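Local coordinates for outer surface protein (Borrelia burgdorferi, PDB 5IZT), which is of unknown function but is probably a surface lipoprotein of the PFam54_60 family, related to the complement-regulator-binding protein CRASP-1, at residues T182-L187 with M327-L332; A217-D222 with A235-S240; E271-E276 with S368-I373; G292-F297 with D341-W346. One frame throughout, in Å; residues are numbered along the deposited sequence.

Interaction 1: T182-L187 with M327-L332; sequences TLKNEL and MKLKEL
Leu329 meets three residues of helix 179-197, Leu183, Lys184 and Leu187, and is the centre of this contact with helix 322-359. The two segments run roughly parallel. Their axes are 10.2 Å apart at closest approach, with 27° between their directions. The CB of Leu329 touches one methyl of Leu183, with Leu183 CD2 3.9 Å away, and the two side chains pass one another, pointing opposite ways. The branches of Leu329 then divide the work. Its CD1 lies against the start of the Lys184 side chain, 3.8 Å from Lys184 CB. Its CD2 touches Leu187 CD2 at 3.9 Å. Lys184 contributes the base of its chain; its amine bonds to Gln181. Lys330 comes next. Its CB points away from helix 179-197, but the long chain returns, and Lys330 NZ ends 4.5 Å from Leu183 CD2 at the margin of the contact. Leu332 closes the row. Its CB is 3.8 Å from Leu187 CD2, and the two side chains cross at about a right angle. Leu187 has CG anti to the backbone N (chi1 -173°), and its CD2 sits between Leu329 and Leu332. Ile308 of helix 280-316 touches both Leu187 and Leu332, so a third helix joins the packing. Beside the contact, Glu186 forms a salt bridge with Lys333. Segment 327-332 lies in a predicted coiled coil. No hydrogen bond links the two segments. Their association therefore rests on leucine packing; Lys184 adds its CB beside Leu329, and Lys330 edges the contact near Leu183.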
loop_
_atom_site.group_PDB
_atom_site.type_symbol
_atom_site.label_atom_id
_atom_site.label_comp_id
_atom_site.label_asym_id
_atom_site.label_seq_id
_atom_site.Cartn_x
_atom_site.Cartn_y
_atom_site.Cartn_z
ATOM N N THR A 182 -8.135 -17.789 -22.527
ATOM C CA THR A 182 -8.187 -18.137 -21.106
ATOM C C THR A 182 -7.163 -17.348 -20.304
ATOM O O THR A 182 -7.468 -16.809 -19.228
ATOM C CB THR A 182 -7.951 -19.636 -20.929
ATOM O OG1 THR A 182 -9.073 -20.359 -21.453
ATOM C CG2 THR A 182 -7.758 -19.975 -19.453
ATOM N N LEU A 183 -5.926 -17.315 -20.793
ATOM C CA LEU A 183 -4.864 -16.565 -20.134
ATOM C C LEU A 183 -5.229 -15.096 -20.013
ATOM O O LEU A 183 -5.098 -14.496 -18.942
ATOM C CB LEU A 183 -3.574 -16.706 -20.936
ATOM C CG LEU A 183 -2.241 -16.365 -20.277
ATOM C CD1 LEU A 183 -1.865 -17.422 -19.248
ATOM C CD2 LEU A 183 -1.154 -16.197 -21.337
ATOM N N LYS A 184 -5.731 -14.508 -21.100
ATOM C CA LYS A 184 -6.080 -13.092 -21.071
ATOM C C LYS A 184 -7.194 -12.832 -20.062
ATOM O O LYS A 184 -7.104 -11.906 -19.240
ATOM C CB LYS A 184 -6.491 -12.614 -22.464
ATOM C CG LYS A 184 -6.875 -11.141 -22.486
ATOM C CD LYS A 184 -7.484 -10.712 -23.789
ATOM C CE LYS A 184 -8.867 -11.322 -23.990
ATOM N NZ LYS A 184 -9.392 -11.033 -25.351
ATOM N N ASN A 185 -8.243 -13.662 -20.091
ATOM C CA ASN A 185 -9.390 -13.430 -19.216
ATOM C C ASN A 185 -9.029 -13.633 -17.749
ATOM O O ASN A 185 -9.531 -12.915 -16.872
ATOM C CB ASN A 185 -10.547 -14.348 -19.606
ATOM C CG ASN A 185 -11.191 -13.940 -20.913
ATOM O OD1 ASN A 185 -11.096 -12.786 -21.321
ATOM N ND2 ASN A 185 -11.890 -14.873 -21.552
ATOM N N GLU A 186 -8.164 -14.604 -17.466
ATOM C CA GLU A 186 -7.749 -14.850 -16.094
ATOM C C GLU A 186 -6.997 -13.648 -15.534
ATOM O O GLU A 186 -7.183 -13.280 -14.366
ATOM C CB GLU A 186 -6.927 -16.141 -16.045
ATOM C CG GLU A 186 -5.634 -16.100 -15.263
ATOM C CD GLU A 186 -4.743 -17.297 -15.583
ATOM O OE1 GLU A 186 -5.293 -18.396 -15.829
ATOM O OE2 GLU A 186 -3.500 -17.137 -15.609
ATOM N N LEU A 187 -6.173 -12.997 -16.362
ATOM C CA LEU A 187 -5.470 -11.805 -15.887
ATOM C C LEU A 187 -6.430 -10.636 -15.682
ATOM O O LEU A 187 -6.324 -9.901 -14.687
ATOM C CB LEU A 187 -4.357 -11.424 -16.864
ATOM C CG LEU A 187 -3.436 -10.293 -16.400
ATOM C CD1 LEU A 187 -2.819 -10.622 -15.032
ATOM C CD2 LEU A 187 -2.359 -10.014 -17.460
ATOM N N MET A 327 3.390 -13.936 -24.460
ATOM C CA MET A 327 4.570 -13.478 -23.725
ATOM C C MET A 327 4.293 -12.186 -22.963
ATOM O O MET A 327 4.727 -12.019 -21.818
ATOM C CB MET A 327 5.742 -13.282 -24.692
ATOM C CG MET A 327 6.953 -12.555 -24.087
ATOM S SD MET A 327 8.378 -12.498 -25.208
ATOM C CE MET A 327 8.828 -14.233 -25.224
ATOM N N LYS A 328 3.575 -11.250 -23.574
ATOM C CA LYS A 328 3.287 -10.005 -22.863
ATOM C C LYS A 328 2.344 -10.243 -21.688
ATOM O O LYS A 328 2.500 -9.622 -20.631
ATOM C CB LYS A 328 2.723 -8.965 -23.833
ATOM C CG LYS A 328 3.761 -8.495 -24.871
ATOM C CD LYS A 328 3.189 -7.475 -25.845
ATOM C CE LYS A 328 4.129 -7.258 -27.036
ATOM N NZ LYS A 328 5.505 -6.852 -26.623
ATOM N N LEU A 329 1.353 -11.127 -21.852
ATOM C CA LEU A 329 0.437 -11.428 -20.748
ATOM C C LEU A 329 1.153 -12.139 -19.602
ATOM O O LEU A 329 0.878 -11.871 -18.422
ATOM C CB LEU A 329 -0.724 -12.293 -21.251
ATOM C CG LEU A 329 -1.749 -11.591 -22.146
ATOM C CD1 LEU A 329 -2.687 -12.635 -22.778
ATOM C CD2 LEU A 329 -2.545 -10.589 -21.327
ATOM N N LYS A 330 2.061 -13.066 -19.928
ATOM C CA LYS A 330 2.880 -13.697 -18.896
ATOM C C LYS A 330 3.699 -12.660 -18.136
ATOM O O LYS A 330 3.792 -12.712 -16.903
ATOM C CB LYS A 330 3.807 -14.753 -19.523
ATOM C CG LYS A 330 3.121 -15.981 -20.115
ATOM C CD LYS A 330 4.180 -17.000 -20.574
ATOM C CE LYS A 330 3.597 -18.170 -21.366
ATOM N NZ LYS A 330 2.405 -18.797 -20.722
ATOM N N GLU A 331 4.281 -11.696 -18.854
ATOM C CA GLU A 331 5.072 -10.655 -18.195
ATOM C C GLU A 331 4.201 -9.770 -17.312
ATOM O O GLU A 331 4.597 -9.423 -16.189
ATOM C CB GLU A 331 5.812 -9.815 -19.241
ATOM C CG GLU A 331 7.071 -10.506 -19.759
ATOM C CD GLU A 331 7.630 -9.916 -21.050
ATOM O OE1 GLU A 331 7.241 -8.788 -21.429
ATOM O OE2 GLU A 331 8.469 -10.598 -21.687
ATOM N N LEU A 332 3.008 -9.403 -17.791
ATOM C CA LEU A 332 2.118 -8.586 -16.971
ATOM C C LEU A 332 1.690 -9.342 -15.722
ATOM O O LEU A 332 1.587 -8.758 -14.635
ATOM C CB LEU A 332 0.898 -8.157 -17.789
ATOM C CG LEU A 332 1.161 -7.126 -18.903
ATOM C CD1 LEU A 332 -0.070 -6.879 -19.772
ATOM C CD2 LEU A 332 1.607 -5.821 -18.268
#

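Interaction 2: A217-D222 with A235-S240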
loop_
_atom_site.group_PDB
_atom_site.type_symbol
_atom_site.label_atom_id
_atom_site.label_comp_id
_atom_site.label_asym_id
_atom_site.label_seq_id
_atom_site.Cartn_x
_atom_site.Cartn_y
_atom_site.Cartn_z
ATOM N N ALA A 217 0.490 10.566 13.491
ATOM C CA ALA A 217 1.093 10.294 12.185
ATOM C C ALA A 217 0.512 11.176 11.078
ATOM O O ALA A 217 1.244 11.666 10.211
ATOM C CB ALA A 217 0.932 8.816 11.828
ATOM N N PHE A 218 -0.808 11.337 11.042
ATOM C CA PHE A 218 -1.391 12.135 9.971
ATOM C C PHE A 218 -1.133 13.619 10.168
ATOM O O PHE A 218 -1.166 14.381 9.205
ATOM C CB PHE A 218 -2.894 11.866 9.875
ATOM C CG PHE A 218 -3.233 10.455 9.462
ATOM C CD1 PHE A 218 -2.411 9.768 8.570
ATOM C CD2 PHE A 218 -4.372 9.819 9.950
ATOM C CE1 PHE A 218 -2.729 8.460 8.166
ATOM C CE2 PHE A 218 -4.700 8.520 9.555
ATOM C CZ PHE A 218 -3.875 7.839 8.650
ATOM N N GLU A 219 -0.902 14.060 11.399
ATOM C CA GLU A 219 -0.574 15.466 11.601
ATOM C C GLU A 219 0.776 15.826 10.989
ATOM O O GLU A 219 1.003 16.990 10.623
ATOM C CB GLU A 219 -0.588 15.802 13.094
ATOM C CG GLU A 219 -0.598 17.299 13.382
ATOM C CD GLU A 219 -0.969 17.607 14.817
ATOM O OE1 GLU A 219 -0.596 16.812 15.698
ATOM O OE2 GLU A 219 -1.639 18.634 15.061
ATOM N N LEU A 220 1.672 14.853 10.860
ATOM C CA LEU A 220 3.048 15.101 10.447
ATOM C C LEU A 220 3.225 15.177 8.937
ATOM O O LEU A 220 4.347 15.404 8.472
ATOM C CB LEU A 220 3.966 14.005 11.012
ATOM C CG LEU A 220 4.089 14.059 12.535
ATOM C CD1 LEU A 220 4.830 12.809 13.001
ATOM C CD2 LEU A 220 4.836 15.322 12.915
ATOM N N LEU A 221 2.177 14.943 8.161
ATOM C CA LEU A 221 2.307 14.883 6.709
ATOM C C LEU A 221 1.227 15.723 6.038
ATOM O O LEU A 221 0.159 15.962 6.608
ATOM C CB LEU A 221 2.211 13.432 6.219
ATOM C CG LEU A 221 3.288 12.476 6.708
ATOM C CD1 LEU A 221 2.865 11.064 6.381
ATOM C CD2 LEU A 221 4.621 12.807 6.028
ATOM N N ASP A 222 1.525 16.180 4.824
ATOM C CA ASP A 222 0.519 16.693 3.904
ATOM C C ASP A 222 0.071 15.569 2.977
ATOM O O ASP A 222 0.703 14.523 2.891
ATOM C CB ASP A 222 1.074 17.830 3.049
ATOM C CG ASP A 222 1.368 19.081 3.843
ATOM O OD1 ASP A 222 0.817 19.219 4.954
ATOM O OD2 ASP A 222 2.143 19.933 3.341
ATOM N N ALA A 235 -0.866 21.626 -0.518
ATOM C CA ALA A 235 -1.900 20.633 -0.274
ATOM C C ALA A 235 -2.297 20.624 1.196
ATOM O O ALA A 235 -1.518 21.033 2.063
ATOM C CB ALA A 235 -1.403 19.253 -0.697
ATOM N N PRO A 236 -3.504 20.151 1.512
ATOM C CA PRO A 236 -3.945 20.124 2.908
ATOM C C PRO A 236 -3.167 19.111 3.728
ATOM O O PRO A 236 -2.649 18.113 3.221
ATOM C CB PRO A 236 -5.424 19.733 2.812
ATOM C CG PRO A 236 -5.537 19.021 1.504
ATOM C CD PRO A 236 -4.571 19.708 0.590
ATOM N N GLN A 237 -3.109 19.387 5.027
ATOM C CA GLN A 237 -2.529 18.449 5.974
ATOM C C GLN A 237 -3.278 17.120 5.916
ATOM O O GLN A 237 -4.490 17.075 5.672
ATOM C CB GLN A 237 -2.586 19.048 7.381
ATOM C CG GLN A 237 -1.474 18.606 8.322
ATOM C CD GLN A 237 -1.376 19.510 9.537
ATOM O OE1 GLN A 237 -2.168 20.438 9.691
ATOM N NE2 GLN A 237 -0.403 19.247 10.401
ATOM N N LEU A 238 -2.553 16.019 6.152
ATOM C CA LEU A 238 -3.167 14.699 5.978
ATOM C C LEU A 238 -4.216 14.401 7.051
ATOM O O LEU A 238 -5.092 13.558 6.829
ATOM C CB LEU A 238 -2.079 13.607 5.968
ATOM C CG LEU A 238 -2.477 12.145 5.763
ATOM C CD1 LEU A 238 -3.358 12.006 4.509
ATOM C CD2 LEU A 238 -1.230 11.253 5.669
ATOM N N ASN A 239 -4.182 15.102 8.186
ATOM C CA ASN A 239 -5.191 14.923 9.224
ATOM C C ASN A 239 -6.372 15.873 9.070
ATOM O O ASN A 239 -7.210 15.950 9.978
ATOM C CB ASN A 239 -4.570 15.130 10.616
ATOM C CG ASN A 239 -4.197 16.584 10.865
ATOM O OD1 ASN A 239 -4.092 17.366 9.927
ATOM N ND2 ASN A 239 -4.019 16.956 12.128
ATOM N N SER A 240 -6.463 16.591 7.953
ATOM C CA SER A 240 -7.429 17.669 7.861
ATOM C C SER A 240 -8.815 17.143 7.490
ATOM O O SER A 240 -8.986 16.041 6.955
ATOM C CB SER A 240 -6.974 18.724 6.842
ATOM O OG SER A 240 -6.861 18.141 5.553
#
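Asp222 and Gln237 form a single backbone bridge, with their CA atoms 4.1 Å apart, where two irregular segments of the long connection between helix 179-197 and helix 243-255 meet. The motif beside the bridge is a type I beta turn from Gln237 to Ser240. Leu238 N donates to Leu221 O at 2.8 Å, and this bond holds the turn against segment 217-222. Leu238 is the main apolar side chain here. Its CG is anti to the backbone N (chi1 -178°), and CD2 beyond it comes 3.5 Å from Phe218 CD1, at a slant to the ring. The same methyl also touches Leu221 CB, and the two leucines lie side by side, pointing the same way. Asn239 packs by its CB against Phe218 CB at 3.7 Å. Its ND2 lies beside Glu219 CB but bonds to Lys214 O. Gln237 starts away from segment 217-222 and then reaches back with an extended chain. In the conformer given, one of two, its NE2 donates to Glu219 O at 2.7 Å, in the carbonyl plane and on a lone pair, with an N-H...O angle of 155°. Asp222 lies near the backbone of Ala235 and Pro236 at the exposed side. The contact ties two parts of the loop together. Met287 of helix 280-316, touching Phe218 and Leu221, and Arg249 of helix 243-255, binding the carbonyls of Leu238 and Ser240, set it against those helices. Within the turn, Gln237 O accepts two bonds from one residue, from Ser240 N and, at 2.6 Å, from Ser240 OG.

Interaction 3: E271-E276 with S368-I373. Unlike the reference sequence in segment 271-276: Thr272 (reference Ala).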
loop_
_atom_site.group_PDB
_atom_site.type_symbol
_atom_site.label_atom_id
_atom_site.label_comp_id
_atom_site.label_asym_id
_atom_site.label_seq_id
_atom_site.Cartn_x
_atom_site.Cartn_y
_atom_site.Cartn_z
ATOM N N GLU A 271 1.047 6.925 18.055
ATOM C CA GLU A 271 0.795 7.873 19.132
ATOM C C GLU A 271 1.881 7.787 20.191
ATOM O O GLU A 271 2.405 8.812 20.629
ATOM C CB GLU A 271 -0.573 7.610 19.774
ATOM C CG GLU A 271 -0.847 8.573 20.949
ATOM C CD GLU A 271 -2.230 8.368 21.542
ATOM O OE1 GLU A 271 -2.512 7.250 22.018
ATOM O OE2 GLU A 271 -3.045 9.306 21.485
ATOM N N THR A 272 2.264 6.565 20.580
ATOM C CA THR A 272 3.357 6.391 21.534
ATOM C C THR A 272 4.650 7.003 21.011
ATOM O O THR A 272 5.347 7.730 21.736
ATOM C CB THR A 272 3.556 4.905 21.845
ATOM O OG1 THR A 272 2.403 4.405 22.542
ATOM C CG2 THR A 272 4.802 4.701 22.715
ATOM N N LEU A 273 5.003 6.700 19.756
ATOM C CA LEU A 273 6.212 7.279 19.165
ATOM C C LEU A 273 6.167 8.799 19.157
ATOM O O LEU A 273 7.199 9.463 19.311
ATOM C CB LEU A 273 6.396 6.770 17.734
ATOM C CG LEU A 273 6.759 5.298 17.550
ATOM C CD1 LEU A 273 6.769 4.992 16.066
ATOM C CD2 LEU A 273 8.128 5.027 18.175
ATOM N N TYR A 274 4.986 9.372 18.929
ATOM C CA TYR A 274 4.867 10.817 18.755
ATOM C C TYR A 274 5.182 11.593 20.029
ATOM O O TYR A 274 5.508 12.786 19.945
ATOM C CB TYR A 274 3.453 11.119 18.261
ATOM C CG TYR A 274 3.170 12.558 17.894
ATOM C CD1 TYR A 274 3.438 13.051 16.616
ATOM C CD2 TYR A 274 2.643 13.428 18.848
ATOM C CE1 TYR A 274 3.149 14.375 16.289
ATOM C CE2 TYR A 274 2.370 14.744 18.547
ATOM C CZ TYR A 274 2.625 15.222 17.278
ATOM O OH TYR A 274 2.333 16.551 17.031
ATOM N N ASN A 275 5.163 10.912 21.183
ATOM C CA ASN A 275 5.434 11.531 22.483
ATOM C C ASN A 275 6.793 12.221 22.541
ATOM O O ASN A 275 6.972 13.162 23.329
ATOM C CB ASN A 275 5.365 10.469 23.578
ATOM C CG ASN A 275 3.954 10.055 23.890
ATOM O OD1 ASN A 275 3.021 10.820 23.673
ATOM N ND2 ASN A 275 3.791 8.857 24.440
ATOM N N GLU A 276 7.772 11.746 21.765
ATOM C CA GLU A 276 9.103 12.354 21.709
ATOM C C GLU A 276 9.308 12.894 20.304
ATOM O O GLU A 276 9.161 12.146 19.330
ATOM C CB GLU A 276 10.195 11.326 22.032
ATOM C CG GLU A 276 10.057 10.634 23.376
ATOM C CD GLU A 276 10.557 11.482 24.508
ATOM O OE1 GLU A 276 11.147 12.546 24.233
ATOM O OE2 GLU A 276 10.374 11.077 25.673
ATOM N N SER A 368 13.021 3.845 23.175
ATOM C CA SER A 368 13.439 2.469 22.920
ATOM C C SER A 368 12.621 1.859 21.801
ATOM O O SER A 368 13.152 1.125 20.960
ATOM C CB SER A 368 13.301 1.626 24.188
ATOM O OG SER A 368 13.970 2.221 25.280
ATOM N N LEU A 369 11.316 2.143 21.787
ATOM C CA LEU A 369 10.454 1.658 20.716
ATOM C C LEU A 369 10.881 2.206 19.359
ATOM O O LEU A 369 10.888 1.471 18.362
ATOM C CB LEU A 369 9.007 2.038 21.020
ATOM C CG LEU A 369 7.929 1.616 20.036
ATOM C CD1 LEU A 369 7.839 0.101 19.980
ATOM C CD2 LEU A 369 6.601 2.234 20.458
ATOM N N ALA A 370 11.239 3.497 19.290
ATOM C CA ALA A 370 11.653 4.065 18.010
ATOM C C ALA A 370 12.916 3.393 17.496
ATOM O O ALA A 370 13.021 3.071 16.312
ATOM C CB ALA A 370 11.869 5.574 18.129
ATOM N N GLU A 371 13.901 3.201 18.370
ATOM C CA GLU A 371 15.136 2.534 17.966
ATOM C C GLU A 371 14.865 1.114 17.493
ATOM O O GLU A 371 15.410 0.669 16.474
ATOM C CB GLU A 371 16.121 2.531 19.139
ATOM C CG GLU A 371 17.444 1.817 18.875
ATOM C CD GLU A 371 18.517 2.733 18.313
ATOM O OE1 GLU A 371 18.169 3.769 17.709
ATOM O OE2 GLU A 371 19.713 2.413 18.477
ATOM N N TYR A 372 14.047 0.377 18.241
ATOM C CA TYR A 372 13.725 -1.005 17.882
ATOM C C TYR A 372 13.076 -1.081 16.505
ATOM O O TYR A 372 13.466 -1.902 15.660
ATOM C CB TYR A 372 12.789 -1.600 18.935
ATOM C CG TYR A 372 12.427 -3.046 18.687
ATOM C CD1 TYR A 372 13.275 -4.063 19.122
ATOM C CD2 TYR A 372 11.279 -3.400 17.994
ATOM C CE1 TYR A 372 12.970 -5.396 18.902
ATOM C CE2 TYR A 372 10.971 -4.733 17.754
ATOM C CZ TYR A 372 11.827 -5.719 18.219
ATOM O OH TYR A 372 11.549 -7.042 18.005
ATOM N N ILE A 373 12.087 -0.220 16.259
ATOM C CA ILE A 373 11.373 -0.217 14.983
ATOM C C ILE A 373 12.300 0.189 13.850
ATOM O O ILE A 373 12.285 -0.402 12.763
ATOM C CB ILE A 373 10.152 0.723 15.088
ATOM C CG1 ILE A 373 9.096 0.093 15.997
ATOM C CG2 ILE A 373 9.601 1.062 13.694
ATOM C CD1 ILE A 373 7.984 1.052 16.424
#
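Leu273 has the largest part in this contact between the last turn of helix 260-274 and the first turns of helix 366-395. Leu273 CA and Ala370 CA, 6.4 Å apart, are the nearest pair of CA atoms across the two segments. The CB leaves the helix obliquely to helix 366-395 and touches nothing of segment 368-373. The CG is anti to the carbonyl carbon (chi1 -69°), and the two methyls beyond it make the contacts. CD2 does more of the work. It lies 3.6 Å from Ala370 N, over the backbone of the facing helix. It also touches Ala370 CB at 3.8 Å and Leu369 CG at 3.9 Å, so it rests between two neighbouring residues. CD1 goes to Ile373, one helical turn further on. The two side chains reach toward each other tip to tip, with Leu273 CD1 4.1 Å from Ile373 CD1. A second, smaller touch lies beside this one. Thr272 CG2 meets Leu369 CD2 at 3.8 Å, and these side chains cross at about a right angle. The hydroxyl of Thr272, a residue that differs from the reference sequence, bonds to Ser268 O in its own helix. Ile283 of helix 280-316 packs on Leu273, and Leu353 of helix 322-359 packs on Ile373, so the pair sits within a bundle of four helices. Just beside the contact, a hydrogen bond between Ser366 OG and Thr272 O joins the same two helices. Between the segments themselves the contact is apolar and largely buried, so its stability probably comes from excluding water and from the fit of methyl groups.

Interaction 4: G292-F297 with D341-W346; sequences GTQISF and DKRKEW
Arg343 leaves its helix with CG anti to the backbone N (chi1 176°) and runs extended as far as NE, which carries it across to Gln294 and Phe297. Gln294 also has CG anti to the backbone N, but its chain bends at chi2 (68°) and brings the amide round to Arg343. Arg343 NE donates to Gln294 OE1 at 2.8 Å. The bond is nearly straight (162°). It lies in the guanidinium plane and falls on a lone pair of the amide oxygen. The two flat groups are nevertheless steeply turned against each other. The chain of Arg343 also lies over a face of Phe297. Its CD sits 3.5 Å from the ring centroid, a CH-pi contact almost on the ring normal. The guanidinium lies further off, and its cation-pi attraction to the ring is weak at most. The NH2 has other partners, a salt bridge to Asp257 and a hydrogen bond to Ala254 O. The charge is therefore paired, and the guanidinium is held through NE and NH2. Thr293 packs its CG2 4.0 Å from Arg343 CA. Its OG1 is 3.8 Å from Trp346 CD1, but bonds to Ser289 O. Ser289 OG receives the indole N-H of Trp346, so one serine serves both residues. Met381 of helix 366-395 and Phe252 of helix 243-255 also pack on the indole. The segment axes are 10.2 Å apart and nearly antiparallel. An Arg-Gln bond thus lies within an interface of antiparallel helices packed through buried side chains, the arrangement characteristic of an all-helical bundle.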
loop_
_atom_site.group_PDB
_atom_site.type_symbol
_atom_site.label_atom_id
_atom_site.label_comp_id
_atom_site.label_asym_id
_atom_site.label_seq_id
_atom_site.Cartn_x
_atom_site.Cartn_y
_atom_site.Cartn_z
ATOM N N GLY A 292 2.848 5.217 0.092
ATOM C CA GLY A 292 3.434 5.038 -1.231
ATOM C C GLY A 292 3.249 3.629 -1.765
ATOM O O GLY A 292 3.075 3.432 -2.971
ATOM N N THR A 293 3.291 2.630 -0.881
ATOM C CA THR A 293 3.048 1.259 -1.303
ATOM C C THR A 293 1.648 1.112 -1.888
ATOM O O THR A 293 1.466 0.519 -2.960
ATOM C CB THR A 293 3.218 0.310 -0.122
ATOM O OG1 THR A 293 4.577 0.304 0.288
ATOM C CG2 THR A 293 2.806 -1.126 -0.488
ATOM N N GLN A 294 0.642 1.612 -1.176
ATOM C CA GLN A 294 -0.728 1.436 -1.651
ATOM C C GLN A 294 -0.987 2.277 -2.895
ATOM O O GLN A 294 -1.687 1.839 -3.816
ATOM C CB GLN A 294 -1.723 1.789 -0.542
ATOM C CG GLN A 294 -3.192 1.507 -0.911
ATOM C CD GLN A 294 -3.488 0.025 -1.048
ATOM O OE1 GLN A 294 -2.752 -0.812 -0.530
ATOM N NE2 GLN A 294 -4.570 -0.306 -1.751
ATOM N N ILE A 295 -0.426 3.490 -2.948
ATOM C CA ILE A 295 -0.682 4.352 -4.092
ATOM C C ILE A 295 -0.104 3.724 -5.350
ATOM O O ILE A 295 -0.775 3.641 -6.388
ATOM C CB ILE A 295 -0.103 5.753 -3.845
ATOM C CG1 ILE A 295 -0.924 6.462 -2.748
ATOM C CG2 ILE A 295 -0.082 6.538 -5.158
ATOM C CD1 ILE A 295 -0.289 7.755 -2.214
ATOM N N SER A 296 1.154 3.277 -5.280
ATOM C CA SER A 296 1.769 2.642 -6.449
ATOM C C SER A 296 1.045 1.364 -6.829
ATOM O O SER A 296 0.906 1.060 -8.018
ATOM C CB SER A 296 3.241 2.329 -6.191
ATOM O OG SER A 296 4.034 3.510 -6.153
ATOM N N PHE A 297 0.650 0.570 -5.831
ATOM C CA PHE A 297 -0.103 -0.662 -6.082
ATOM C C PHE A 297 -1.361 -0.381 -6.898
ATOM O O PHE A 297 -1.620 -1.043 -7.913
ATOM C CB PHE A 297 -0.446 -1.325 -4.739
ATOM C CG PHE A 297 -1.313 -2.538 -4.847
ATOM C CD1 PHE A 297 -0.770 -3.767 -5.224
ATOM C CD2 PHE A 297 -2.654 -2.471 -4.550
ATOM C CE1 PHE A 297 -1.572 -4.903 -5.300
ATOM C CE2 PHE A 297 -3.472 -3.611 -4.631
ATOM C CZ PHE A 297 -2.928 -4.819 -5.018
ATOM N N ASP A 341 2.928 -9.395 -3.995
ATOM C CA ASP A 341 3.825 -9.972 -3.003
ATOM C C ASP A 341 4.503 -8.895 -2.164
ATOM O O ASP A 341 4.698 -9.069 -0.950
ATOM C CB ASP A 341 4.876 -10.825 -3.704
ATOM C CG ASP A 341 5.948 -11.311 -2.754
ATOM O OD1 ASP A 341 5.636 -12.163 -1.897
ATOM O OD2 ASP A 341 7.097 -10.841 -2.862
ATOM N N LYS A 342 4.891 -7.783 -2.790
ATOM C CA LYS A 342 5.584 -6.744 -2.032
ATOM C C LYS A 342 4.616 -5.891 -1.227
ATOM O O LYS A 342 4.975 -5.434 -0.133
ATOM C CB LYS A 342 6.441 -5.888 -2.963
ATOM C CG LYS A 342 7.573 -6.666 -3.605
ATOM C CD LYS A 342 8.546 -7.175 -2.552
ATOM C CE LYS A 342 9.693 -7.979 -3.165
ATOM N NZ LYS A 342 10.678 -8.357 -2.094
ATOM N N ARG A 343 3.378 -5.707 -1.701
ATOM C CA ARG A 343 2.391 -5.069 -0.837
ATOM C C ARG A 343 2.121 -5.944 0.379
ATOM O O ARG A 343 2.032 -5.442 1.509
ATOM C CB ARG A 343 1.091 -4.774 -1.599
ATOM C CG ARG A 343 -0.020 -4.180 -0.713
ATOM C CD ARG A 343 -1.311 -3.877 -1.474
ATOM N NE ARG A 343 -2.441 -3.584 -0.579
ATOM C CZ ARG A 343 -3.192 -4.513 0.004
ATOM N NH1 ARG A 343 -2.934 -5.806 -0.199
ATOM N NH2 ARG A 343 -4.197 -4.156 0.799
ATOM N N LYS A 344 2.009 -7.264 0.170
ATOM C CA LYS A 344 1.842 -8.185 1.293
ATOM C C LYS A 344 3.041 -8.137 2.237
ATOM O O LYS A 344 2.885 -8.271 3.458
ATOM C CB LYS A 344 1.627 -9.613 0.782
ATOM N N GLU A 345 4.252 -7.965 1.692
ATOM C CA GLU A 345 5.434 -7.882 2.551
ATOM C C GLU A 345 5.378 -6.678 3.489
ATOM O O GLU A 345 5.764 -6.787 4.664
ATOM C CB GLU A 345 6.708 -7.858 1.707
ATOM C CG GLU A 345 8.000 -7.851 2.513
ATOM C CD GLU A 345 8.144 -9.045 3.445
ATOM O OE1 GLU A 345 7.468 -10.072 3.220
ATOM O OE2 GLU A 345 8.952 -8.956 4.399
ATOM N N TRP A 346 4.928 -5.517 2.994
ATOM C CA TRP A 346 4.753 -4.364 3.878
ATOM C C TRP A 346 3.787 -4.696 5.004
ATOM O O TRP A 346 4.051 -4.411 6.178
ATOM C CB TRP A 346 4.250 -3.140 3.094
ATOM C CG TRP A 346 4.330 -1.867 3.879
ATOM C CD1 TRP A 346 5.301 -0.913 3.791
ATOM C CD2 TRP A 346 3.426 -1.422 4.907
ATOM N NE1 TRP A 346 5.051 0.105 4.688
ATOM C CE2 TRP A 346 3.909 -0.189 5.382
ATOM C CE3 TRP A 346 2.239 -1.938 5.450
ATOM C CZ2 TRP A 346 3.264 0.531 6.392
ATOM C CZ3 TRP A 346 1.596 -1.220 6.454
ATOM C CH2 TRP A 346 2.108 -0.006 6.906
#

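The four contacts are spread along an elongated helical chain. The centre of interaction 4 is about 4 Å from that of the chain; those of interactions 2, 3 and 1 are about 18, 22 and 24 Å away. Interactions 1 and 3 are on opposite sides of the chain's centre, about 45 Å apart between their centres. Interactions 1 and 4 both use helix 322-359, and their nearest atoms are about 11 Å apart. Interactions 2 and 3 are the two that touch: Leu220 CD1 packs 3.9 Å from Tyr274 CD1. Along the chain, interaction 4 is nested inside the loop closed by interaction 3, and interaction 2 inside that of interaction 1.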